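Superoxide dismutase [Fe] (Sulfolobus acidocaldarius, PDB 1B06) catalyses the conversion of superoxide radicals to hydrogen peroxide and oxygen with one iron ion per subunit, forming dimers or, at high temperature, tetramers. Local coordinates at residues 27-32 with 176-181; 121-126 with 147-152; 167-172 with 189-194. One frame throughout, in Å; residues are numbered along the deposited sequence.

Interaction 1: 27-32 with 176-181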
loop_
_atom_site.group_PDB
_atom_site.type_symbol
_atom_site.label_atom_id
_atom_site.label_comp_id
_atom_site.label_asym_id
_atom_site.label_seq_id
_atom_site.Cartn_x
_atom_site.Cartn_y
_atom_site.Cartn_z
ATOM N N LYS A 27 14.088 -15.579 -25.073
ATOM C CA LYS A 27 15.391 -15.301 -24.486
ATOM C C LYS A 27 15.606 -13.805 -24.311
ATOM O O LYS A 27 16.365 -13.383 -23.442
ATOM C CB LYS A 27 16.503 -15.883 -25.362
ATOM C CG LYS A 27 16.595 -15.260 -26.743
ATOM C CD LYS A 27 17.017 -16.289 -27.793
ATOM C CE LYS A 27 16.627 -15.856 -29.204
ATOM N NZ LYS A 27 17.464 -14.726 -29.702
ATOM N N ASP A 28 14.938 -13.004 -25.134
ATOM C CA ASP A 28 15.061 -11.552 -25.046
ATOM C C ASP A 28 14.560 -11.067 -23.695
ATOM O O ASP A 28 15.102 -10.121 -23.122
ATOM C CB ASP A 28 14.251 -10.874 -26.147
ATOM C CG ASP A 28 14.865 -11.056 -27.515
ATOM O OD1 ASP A 28 16.079 -11.345 -27.592
ATOM O OD2 ASP A 28 14.130 -10.909 -28.514
ATOM N N ILE A 29 13.516 -11.719 -23.193
ATOM C CA ILE A 29 12.935 -11.362 -21.910
ATOM C C ILE A 29 13.830 -11.853 -20.778
ATOM O O ILE A 29 14.199 -11.087 -19.892
ATOM C CB ILE A 29 11.533 -11.980 -21.756
ATOM C CG1 ILE A 29 10.523 -11.176 -22.579
ATOM C CG2 ILE A 29 11.128 -12.009 -20.296
ATOM C CD1 ILE A 29 9.188 -11.874 -22.759
ATOM N N ILE A 30 14.182 -13.132 -20.822
ATOM C CA ILE A 30 15.023 -13.731 -19.796
ATOM C C ILE A 30 16.342 -12.992 -19.615
ATOM O O ILE A 30 16.787 -12.763 -18.493
ATOM C CB ILE A 30 15.310 -15.210 -20.125
ATOM C CG1 ILE A 30 13.991 -15.976 -20.216
ATOM C CG2 ILE A 30 16.192 -15.832 -19.047
ATOM C CD1 ILE A 30 13.221 -16.037 -18.895
ATOM N N ASP A 31 16.964 -12.617 -20.723
ATOM C CA ASP A 31 18.234 -11.908 -20.678
ATOM C C ASP A 31 18.177 -10.629 -19.836
ATOM O O ASP A 31 18.917 -10.488 -18.861
ATOM C CB ASP A 31 18.680 -11.571 -22.100
ATOM C CG ASP A 31 20.066 -10.960 -22.148
ATOM O OD1 ASP A 31 20.970 -11.463 -21.446
ATOM O OD2 ASP A 31 20.249 -9.972 -22.892
ATOM N N VAL A 32 17.302 -9.699 -20.214
ATOM C CA VAL A 32 17.162 -8.434 -19.490
ATOM C C VAL A 32 16.476 -8.591 -18.124
ATOM O O VAL A 32 16.730 -7.820 -17.198
ATOM C CB VAL A 32 16.386 -7.396 -20.332
ATOM C CG1 VAL A 32 14.954 -7.858 -20.537
ATOM C CG2 VAL A 32 16.420 -6.045 -19.650
ATOM N N TYR A 176 6.753 -10.258 -19.301
ATOM C CA TYR A 176 6.118 -10.769 -20.512
ATOM C C TYR A 176 5.844 -9.766 -21.624
ATOM O O TYR A 176 5.508 -10.174 -22.731
ATOM C CB TYR A 176 4.784 -11.418 -20.143
ATOM C CG TYR A 176 3.813 -10.441 -19.509
ATOM C CD1 TYR A 176 3.060 -9.562 -20.295
ATOM C CD2 TYR A 176 3.671 -10.369 -18.121
ATOM C CE1 TYR A 176 2.194 -8.632 -19.712
ATOM C CE2 TYR A 176 2.806 -9.444 -17.526
ATOM C CZ TYR A 176 2.072 -8.578 -18.327
ATOM O OH TYR A 176 1.233 -7.652 -17.747
ATOM N N TYR A 177 5.982 -8.472 -21.347
ATOM C CA TYR A 177 5.661 -7.456 -22.346
ATOM C C TYR A 177 6.298 -7.549 -23.723
ATOM O O TYR A 177 5.608 -7.412 -24.730
ATOM C CB TYR A 177 5.886 -6.048 -21.784
ATOM C CG TYR A 177 4.747 -5.118 -22.145
ATOM C CD1 TYR A 177 3.584 -5.068 -21.367
ATOM C CD2 TYR A 177 4.795 -4.349 -23.306
ATOM C CE1 TYR A 177 2.499 -4.280 -21.745
ATOM C CE2 TYR A 177 3.721 -3.562 -23.691
ATOM C CZ TYR A 177 2.574 -3.532 -22.911
ATOM O OH TYR A 177 1.503 -2.765 -23.311
ATOM N N LEU A 178 7.602 -7.773 -23.778
ATOM C CA LEU A 178 8.298 -7.866 -25.054
ATOM C C LEU A 178 7.668 -8.894 -25.994
ATOM O O LEU A 178 7.630 -8.702 -27.206
ATOM C CB LEU A 178 9.767 -8.237 -24.822
ATOM C CG LEU A 178 10.714 -7.159 -24.294
ATOM C CD1 LEU A 178 12.139 -7.701 -24.309
ATOM C CD2 LEU A 178 10.606 -5.900 -25.142
ATOM N N GLN A 179 7.164 -9.980 -25.424
ATOM C CA GLN A 179 6.571 -11.060 -26.201
ATOM C C GLN A 179 5.045 -11.070 -26.266
ATOM O O GLN A 179 4.468 -11.292 -27.330
ATOM C CB GLN A 179 7.057 -12.399 -25.642
ATOM C CG GLN A 179 6.537 -13.612 -26.378
ATOM C CD GLN A 179 7.080 -14.897 -25.801
ATOM O OE1 GLN A 179 7.921 -14.877 -24.901
ATOM N NE2 GLN A 179 6.602 -16.028 -26.312
ATOM N N TYR A 180 4.396 -10.831 -25.130
ATOM C CA TYR A 180 2.935 -10.850 -25.063
ATOM C C TYR A 180 2.253 -9.487 -24.998
ATOM O O TYR A 180 1.024 -9.400 -25.063
ATOM C CB TYR A 180 2.497 -11.678 -23.854
ATOM C CG TYR A 180 2.971 -13.116 -23.898
ATOM C CD1 TYR A 180 4.216 -13.478 -23.379
ATOM C CD2 TYR A 180 2.176 -14.113 -24.462
ATOM C CE1 TYR A 180 4.658 -14.803 -23.424
ATOM C CE2 TYR A 180 2.606 -15.435 -24.511
ATOM C CZ TYR A 180 3.846 -15.774 -23.992
ATOM O OH TYR A 180 4.267 -17.081 -24.046
ATOM N N LYS A 181 3.039 -8.425 -24.872
ATOM C CA LYS A 181 2.470 -7.089 -24.765
ATOM C C LYS A 181 1.497 -7.076 -23.583
ATOM O O LYS A 181 1.796 -7.623 -22.523
ATOM C CB LYS A 181 1.740 -6.711 -26.057
ATOM C CG LYS A 181 2.517 -5.759 -26.943
ATOM C CD LYS A 181 2.824 -6.385 -28.288
ATOM C CE LYS A 181 3.575 -5.417 -29.190
ATOM N NZ LYS A 181 2.653 -4.651 -30.077
#

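Interaction 2: 121-126 with 147-152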
loop_
_atom_site.group_PDB
_atom_site.type_symbol
_atom_site.label_atom_id
_atom_site.label_comp_id
_atom_site.label_asym_id
_atom_site.label_seq_id
_atom_site.Cartn_x
_atom_site.Cartn_y
_atom_site.Cartn_z
ATOM N N GLN A 121 -7.409 -23.737 -12.434
ATOM C CA GLN A 121 -8.444 -22.756 -12.729
ATOM C C GLN A 121 -8.477 -21.655 -11.679
ATOM O O GLN A 121 -8.530 -20.472 -12.013
ATOM C CB GLN A 121 -9.818 -23.429 -12.770
ATOM C CG GLN A 121 -10.149 -24.093 -14.086
ATOM C CD GLN A 121 -11.314 -25.057 -13.967
ATOM O OE1 GLN A 121 -12.195 -24.885 -13.125
ATOM N NE2 GLN A 121 -11.324 -26.081 -14.813
ATOM N N VAL A 122 -8.459 -22.049 -10.408
ATOM C CA VAL A 122 -8.507 -21.092 -9.309
ATOM C C VAL A 122 -7.235 -20.254 -9.228
ATOM O O VAL A 122 -7.298 -19.042 -8.998
ATOM C CB VAL A 122 -8.733 -21.796 -7.960
ATOM C CG1 VAL A 122 -8.816 -20.764 -6.843
ATOM C CG2 VAL A 122 -10.013 -22.609 -8.013
ATOM N N PHE A 123 -6.084 -20.892 -9.422
ATOM C CA PHE A 123 -4.818 -20.172 -9.382
ATOM C C PHE A 123 -4.751 -19.150 -10.517
ATOM O O PHE A 123 -4.285 -18.022 -10.330
ATOM C CB PHE A 123 -3.638 -21.139 -9.490
ATOM C CG PHE A 123 -2.304 -20.496 -9.223
ATOM C CD1 PHE A 123 -1.626 -19.822 -10.234
ATOM C CD2 PHE A 123 -1.735 -20.546 -7.953
ATOM C CE1 PHE A 123 -0.399 -19.205 -9.983
ATOM C CE2 PHE A 123 -0.506 -19.933 -7.690
ATOM C CZ PHE A 123 0.162 -19.262 -8.708
ATOM N N SER A 124 -5.220 -19.544 -11.695
ATOM C CA SER A 124 -5.209 -18.648 -12.843
ATOM C C SER A 124 -6.182 -17.488 -12.634
ATOM O O SER A 124 -5.887 -16.344 -12.997
ATOM C CB SER A 124 -5.573 -19.418 -14.116
ATOM O OG SER A 124 -4.521 -20.288 -14.501
ATOM N N GLU A 125 -7.342 -17.783 -12.050
ATOM C CA GLU A 125 -8.345 -16.753 -11.794
ATOM C C GLU A 125 -7.782 -15.708 -10.828
ATOM O O GLU A 125 -8.001 -14.509 -10.998
ATOM C CB GLU A 125 -9.614 -17.376 -11.203
ATOM C CG GLU A 125 -10.810 -16.438 -11.224
ATOM C CD GLU A 125 -12.049 -17.040 -10.588
ATOM O OE1 GLU A 125 -12.129 -18.282 -10.492
ATOM O OE2 GLU A 125 -12.946 -16.270 -10.185
ATOM N N SER A 126 -7.063 -16.177 -9.813
ATOM C CA SER A 126 -6.449 -15.294 -8.829
ATOM C C SER A 126 -5.350 -14.443 -9.473
ATOM O O SER A 126 -5.266 -13.237 -9.233
ATOM C CB SER A 126 -5.850 -16.120 -7.694
ATOM O OG SER A 126 -6.833 -16.942 -7.098
ATOM N N LEU A 147 -2.650 -24.842 1.625
ATOM C CA LEU A 147 -1.799 -24.337 0.559
ATOM C C LEU A 147 -2.539 -23.046 0.194
ATOM O O LEU A 147 -3.527 -23.066 -0.546
ATOM C CB LEU A 147 -1.785 -25.313 -0.622
ATOM C CG LEU A 147 -0.954 -26.582 -0.445
ATOM C CD1 LEU A 147 -1.237 -27.536 -1.585
ATOM C CD2 LEU A 147 0.515 -26.225 -0.409
ATOM N N GLN A 148 -2.070 -21.927 0.733
ATOM C CA GLN A 148 -2.725 -20.643 0.516
ATOM C C GLN A 148 -2.292 -19.844 -0.706
ATOM O O GLN A 148 -1.112 -19.538 -0.875
ATOM C CB GLN A 148 -2.560 -19.783 1.774
ATOM C CG GLN A 148 -3.286 -18.461 1.719
ATOM C CD GLN A 148 -4.788 -18.619 1.780
ATOM O OE1 GLN A 148 -5.321 -19.283 2.670
ATOM N NE2 GLN A 148 -5.484 -18.007 0.830
ATOM N N ILE A 149 -3.260 -19.501 -1.550
ATOM C CA ILE A 149 -2.996 -18.699 -2.741
ATOM C C ILE A 149 -3.032 -17.231 -2.336
ATOM O O ILE A 149 -3.828 -16.841 -1.483
ATOM C CB ILE A 149 -4.079 -18.892 -3.822
ATOM C CG1 ILE A 149 -3.991 -20.290 -4.431
ATOM C CG2 ILE A 149 -3.911 -17.841 -4.913
ATOM C CD1 ILE A 149 -5.130 -20.593 -5.387
ATOM N N MET A 150 -2.183 -16.411 -2.946
ATOM C CA MET A 150 -2.176 -14.990 -2.627
ATOM C C MET A 150 -1.608 -14.145 -3.761
ATOM O O MET A 150 -0.685 -14.559 -4.461
ATOM C CB MET A 150 -1.374 -14.737 -1.340
ATOM C CG MET A 150 -1.403 -13.284 -0.842
ATOM S SD MET A 150 -3.070 -12.619 -0.521
ATOM C CE MET A 150 -3.672 -13.825 0.622
ATOM N N THR A 151 -2.186 -12.966 -3.955
ATOM C CA THR A 151 -1.693 -12.050 -4.963
ATOM C C THR A 151 -0.864 -11.021 -4.196
ATOM O O THR A 151 -1.334 -10.408 -3.240
ATOM C CB THR A 151 -2.841 -11.340 -5.719
ATOM O OG1 THR A 151 -3.817 -10.864 -4.786
ATOM C CG2 THR A 151 -3.504 -12.300 -6.698
ATOM N N VAL A 152 0.386 -10.855 -4.605
ATOM C CA VAL A 152 1.279 -9.912 -3.952
ATOM C C VAL A 152 1.438 -8.681 -4.837
ATOM O O VAL A 152 1.721 -8.795 -6.037
ATOM C CB VAL A 152 2.655 -10.578 -3.685
ATOM C CG1 VAL A 152 3.662 -9.560 -3.177
ATOM C CG2 VAL A 152 2.484 -11.702 -2.675
#

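Interaction 3: 167-172 with 189-194. With FE (Fe (III) ion), chain G.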
loop_
_atom_site.group_PDB
_atom_site.type_symbol
_atom_site.label_atom_id
_atom_site.label_comp_id
_atom_site.label_asym_id
_atom_site.label_seq_id
_atom_site.Cartn_x
_atom_site.Cartn_y
_atom_site.Cartn_z
ATOM N N LEU A 167 5.032 -22.200 -5.012
ATOM C CA LEU A 167 4.844 -21.921 -6.435
ATOM C C LEU A 167 4.749 -20.409 -6.621
ATOM O O LEU A 167 4.181 -19.714 -5.782
ATOM C CB LEU A 167 3.557 -22.595 -6.930
ATOM C CG LEU A 167 3.252 -22.559 -8.434
ATOM C CD1 LEU A 167 4.268 -23.394 -9.190
ATOM C CD2 LEU A 167 1.843 -23.088 -8.680
ATOM N N ILE A 168 5.293 -19.892 -7.717
ATOM C CA ILE A 168 5.259 -18.452 -7.932
ATOM C C ILE A 168 5.336 -18.011 -9.391
ATOM O O ILE A 168 6.043 -18.613 -10.198
ATOM C CB ILE A 168 6.416 -17.779 -7.167
ATOM C CG1 ILE A 168 6.318 -16.257 -7.282
ATOM C CG2 ILE A 168 7.746 -18.278 -7.710
ATOM C CD1 ILE A 168 7.075 -15.521 -6.200
ATOM N N VAL A 169 4.604 -16.949 -9.717
ATOM C CA VAL A 169 4.601 -16.390 -11.067
ATOM C C VAL A 169 4.828 -14.895 -10.991
ATOM O O VAL A 169 4.123 -14.195 -10.261
ATOM C CB VAL A 169 3.255 -16.546 -11.796
ATOM C CG1 VAL A 169 3.510 -16.797 -13.259
ATOM C CG2 VAL A 169 2.429 -17.630 -11.172
ATOM N N ASP A 170 5.796 -14.410 -11.757
ATOM C CA ASP A 170 6.104 -12.987 -11.801
ATOM C C ASP A 170 5.077 -12.347 -12.717
ATOM O O ASP A 170 4.873 -12.817 -13.839
ATOM C CB ASP A 170 7.510 -12.768 -12.370
ATOM C CG ASP A 170 7.984 -11.330 -12.242
ATOM O OD1 ASP A 170 7.183 -10.435 -11.880
ATOM O OD2 ASP A 170 9.178 -11.093 -12.513
ATOM N N GLU A 171 4.428 -11.283 -12.250
ATOM C CA GLU A 171 3.423 -10.613 -13.063
ATOM C C GLU A 171 3.727 -9.145 -13.321
ATOM O O GLU A 171 2.840 -8.371 -13.688
ATOM C CB GLU A 171 2.038 -10.773 -12.433
ATOM C CG GLU A 171 1.394 -12.126 -12.735
ATOM C CD GLU A 171 -0.046 -12.201 -12.270
ATOM O OE1 GLU A 171 -0.942 -11.696 -12.986
ATOM O OE2 GLU A 171 -0.283 -12.765 -11.184
ATOM N N PHE A 172 4.980 -8.758 -13.116
ATOM C CA PHE A 172 5.398 -7.393 -13.412
ATOM C C PHE A 172 5.367 -7.395 -14.938
ATOM O O PHE A 172 5.666 -8.414 -15.558
ATOM C CB PHE A 172 6.829 -7.153 -12.935
ATOM C CG PHE A 172 6.921 -6.487 -11.592
ATOM C CD1 PHE A 172 6.454 -7.132 -10.447
ATOM C CD2 PHE A 172 7.484 -5.217 -11.470
ATOM C CE1 PHE A 172 6.547 -6.517 -9.191
ATOM C CE2 PHE A 172 7.583 -4.593 -10.223
ATOM C CZ PHE A 172 7.114 -5.245 -9.079
ATOM N N ASN A 189 -1.025 -18.575 -19.317
ATOM C CA ASN A 189 -1.331 -19.878 -19.888
ATOM C C ASN A 189 -0.049 -20.556 -20.365
ATOM O O ASN A 189 0.104 -21.769 -20.243
ATOM C CB ASN A 189 -2.298 -19.728 -21.057
ATOM C CG ASN A 189 -3.739 -19.741 -20.614
ATOM O OD1 ASN A 189 -4.066 -20.308 -19.572
ATOM N ND2 ASN A 189 -4.612 -19.115 -21.398
ATOM N N ALA A 190 0.876 -19.772 -20.906
ATOM C CA ALA A 190 2.144 -20.315 -21.387
ATOM C C ALA A 190 3.029 -20.772 -20.231
ATOM O O ALA A 190 3.675 -21.820 -20.306
ATOM C CB ALA A 190 2.886 -19.271 -22.207
ATOM N N TRP A 191 3.051 -19.972 -19.164
ATOM C CA TRP A 191 3.860 -20.249 -17.982
ATOM C C TRP A 191 3.659 -21.657 -17.408
ATOM O O TRP A 191 4.612 -22.275 -16.938
ATOM C CB TRP A 191 3.582 -19.182 -16.912
ATOM C CG TRP A 191 4.117 -19.519 -15.543
ATOM C CD1 TRP A 191 5.425 -19.501 -15.141
ATOM C CD2 TRP A 191 3.358 -19.972 -14.414
ATOM N NE1 TRP A 191 5.524 -19.920 -13.833
ATOM C CE2 TRP A 191 4.271 -20.214 -13.365
ATOM C CE3 TRP A 191 1.993 -20.198 -14.189
ATOM C CZ2 TRP A 191 3.863 -20.672 -12.108
ATOM C CZ3 TRP A 191 1.587 -20.657 -12.938
ATOM C CH2 TRP A 191 2.521 -20.889 -11.915
ATOM N N TRP A 192 2.431 -22.166 -17.452
ATOM C CA TRP A 192 2.148 -23.502 -16.929
ATOM C C TRP A 192 3.014 -24.579 -17.593
ATOM O O TRP A 192 3.272 -25.632 -17.004
ATOM C CB TRP A 192 0.668 -23.862 -17.123
ATOM C CG TRP A 192 -0.278 -23.135 -16.198
ATOM C CD1 TRP A 192 -1.169 -22.162 -16.543
ATOM C CD2 TRP A 192 -0.430 -23.333 -14.783
ATOM N NE1 TRP A 192 -1.865 -21.740 -15.437
ATOM C CE2 TRP A 192 -1.431 -22.442 -14.343
ATOM C CE3 TRP A 192 0.183 -24.177 -13.846
ATOM C CZ2 TRP A 192 -1.836 -22.368 -13.003
ATOM C CZ3 TRP A 192 -0.221 -24.103 -12.512
ATOM C CH2 TRP A 192 -1.222 -23.204 -12.107
ATOM N N ASN A 193 3.471 -24.312 -18.813
ATOM C CA ASN A 193 4.292 -25.272 -19.547
ATOM C C ASN A 193 5.747 -25.355 -19.101
ATOM O O ASN A 193 6.464 -26.275 -19.502
ATOM C CB ASN A 193 4.263 -24.952 -21.041
ATOM C CG ASN A 193 2.903 -25.177 -21.649
ATOM O OD1 ASN A 193 2.357 -26.272 -21.574
ATOM N ND2 ASN A 193 2.346 -24.139 -22.250
ATOM N N VAL A 194 6.193 -24.399 -18.287
ATOM C CA VAL A 194 7.576 -24.407 -17.818
ATOM C C VAL A 194 7.695 -24.490 -16.303
ATOM O O VAL A 194 8.784 -24.337 -15.752
ATOM C CB VAL A 194 8.354 -23.158 -18.300
ATOM C CG1 VAL A 194 8.580 -23.239 -19.800
ATOM C CG2 VAL A 194 7.596 -21.884 -17.933
HETATM FE FE FE G . 10.452 -9.737 -12.542
HETATM O O HOH W 1 7.337 -20.661 -11.616
HETATM O O HOH W 2 9.425 -8.810 -10.991
#

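Interaction 1: 27-32 with 176-181
The carbonyl oxygen of Tyr176, a residue packed against Ile29, is gripped by two backbone amides: Tyr180 N lies 2.7 Å from Tyr176 O, and Gln179 N adds a weak second bond. Tyr176 is the N-cap of the short helix 177-180, and this helix meets the start of the long helix 27-57 where the alpha-hairpin domain of the iron/manganese superoxide dismutase fold touches the C-terminal domain. The contact itself is apolar and centres on Ile29. Its CG1 branch is anti to the carbonyl carbon (chi1 -77°), and CD1 is carried on, anti to CA, into the first turn of the short helix. There Ile29 CD1 rests 3.6 Å from Gln179 CB and 4.0 Å from Tyr176 CA. Behind this tip, Ile29 CG1 meets Leu178 CB at 3.8 Å, the two side chains sliding past each other in opposite directions. Leu178 CD1 comes within 4.0 Å of Asp28 O.

Gln179 crosses Ile29 at about a right angle, its chain extended and CG anti to the backbone N (chi1 -179°). Its amide is fixed at both ends, OE1 by Ser26 N and NE2 by Pro23 O, so the helix also ties to the residues just before 27-32. The end of the Tyr177 side chain leads away from 27-32, and its OH is hydrogen-bonded to His37 NE2 of the second subunit, the tyrosine-histidine link across the dimer interface familiar in this family. His33 and His174, both iron ligands, flank the contact in sequence, one from each domain, and the Ile29 side chain comes within about 8 Å of the metal. The amide oxygen of Gln179 also lies near the tip of Ile29, with Gln179 OE1 3.9 Å from Ile29 CD1.

Interaction 2: 121-126 with 147-152
Apolar contacts dominate, with Ile149 of the strand set against Val122, Phe123 and Ser126 of the helix. All three carbons beyond CB of Ile149 take part. Ile149 CD1 ends 4.0 Å from Val122 CG1 and equally close to Phe123 CA. Ile149 CG1 approaches Phe123 CD2 at 4.2 Å, obliquely to the ring, whose CG is anti to the backbone N (chi1 -170°). The other branch, Ile149 CG2, lies 3.8 Å from Ser126 OG. An alanine in place of Ile149 would probably open a gap between strand and helix, leaving Val122 CG1, the Phe123 ring and Ser126 without their shared neighbour.

One contact pairs carbon with oxygen: Thr151 CG2 comes within 3.2 Å of Ser126 O, an oxygen that also accepts a hydrogen bond from Ser129 OG. The Thr151 hydroxyl is bonded to Gln68 NE2 of the third subunit.

The hydrogen bonds run within each element. Ser126 OG donates to Val122 O at 2.9 Å, while Ser126 N reaches the same oxygen from the opposite face of the carbonyl plane; the doubly held oxygen satisfies a buried serine hydroxyl. On the strand, Gln148 NE2 gives a nearly straight bond (166°) to Ile149 O at 3.1 Å, in the carbonyl plane and on a lone pair.

Helix 121-126 runs almost parallel to strand 147-152, the axes 9.0 Å apart at 20°, a helix laid over an outer strand of the antiparallel sheet in the alpha/beta C-terminal domain of iron/manganese superoxide dismutases.

Interaction 3: 167-172 with 189-194
The metal-bearing strand of the iron/manganese superoxide dismutase C-terminal domain, 165-170, packs through Leu167 and Val169 on Trp191 near the end of helix 184-191. Val169 lies with both methyls over one face of the indole. Its CG1 makes a CH-pi contact 3.4 Å from the centroid of the five-membered ring of Trp191, only 12° off the normal. Its other methyl covers the six-membered ring, Val169 CG2 lying a tight 3.3 Å from Trp191 CH2. Leu167 instead comes at the edge, its CG 3.9 Å from Trp191 CH2 and near the ring plane. A water in the ring plane joins the two segments, accepting from Trp191 NE1 at 3.0 Å and donating to Ile168 O at 2.8 Å, which satisfies the indole N-H.

One residue beyond Val169, Asp170 turns to the iron, with CG anti to the backbone N (chi1 -171°). His33, His84, His174 and a water complete the metal site. The carboxylate is steadied by an Asx turn, in which Phe172 N meets Asp170 OD1 at 3.0 Å from above the carboxylate plane, while Asp170 OD2 binds the iron at 1.9 Å.

In the fold
Interactions 2 and 3 lie in the C-terminal domain and reach opposite outer strands of its three-stranded sheet, with centres 12 Å apart. They touch directly: Phe123 packs on Val169, Trp191 and Trp192, and Ser124 probably hydrogen-bonds Trp192. Interaction 1 joins this domain to the alpha-hairpin domain, 13 Å from interaction 3 and 23 Å from interaction 2, between centres. Along the chain, interaction 2 is nested within the loop closed by interaction 1 and precedes interaction 3, whose segments alternate with those of interaction 1. Tyr180 packs on Ala190 and Tyr176 on Glu171, so interactions 1 and 3 meet close to the metal ligand Asp170.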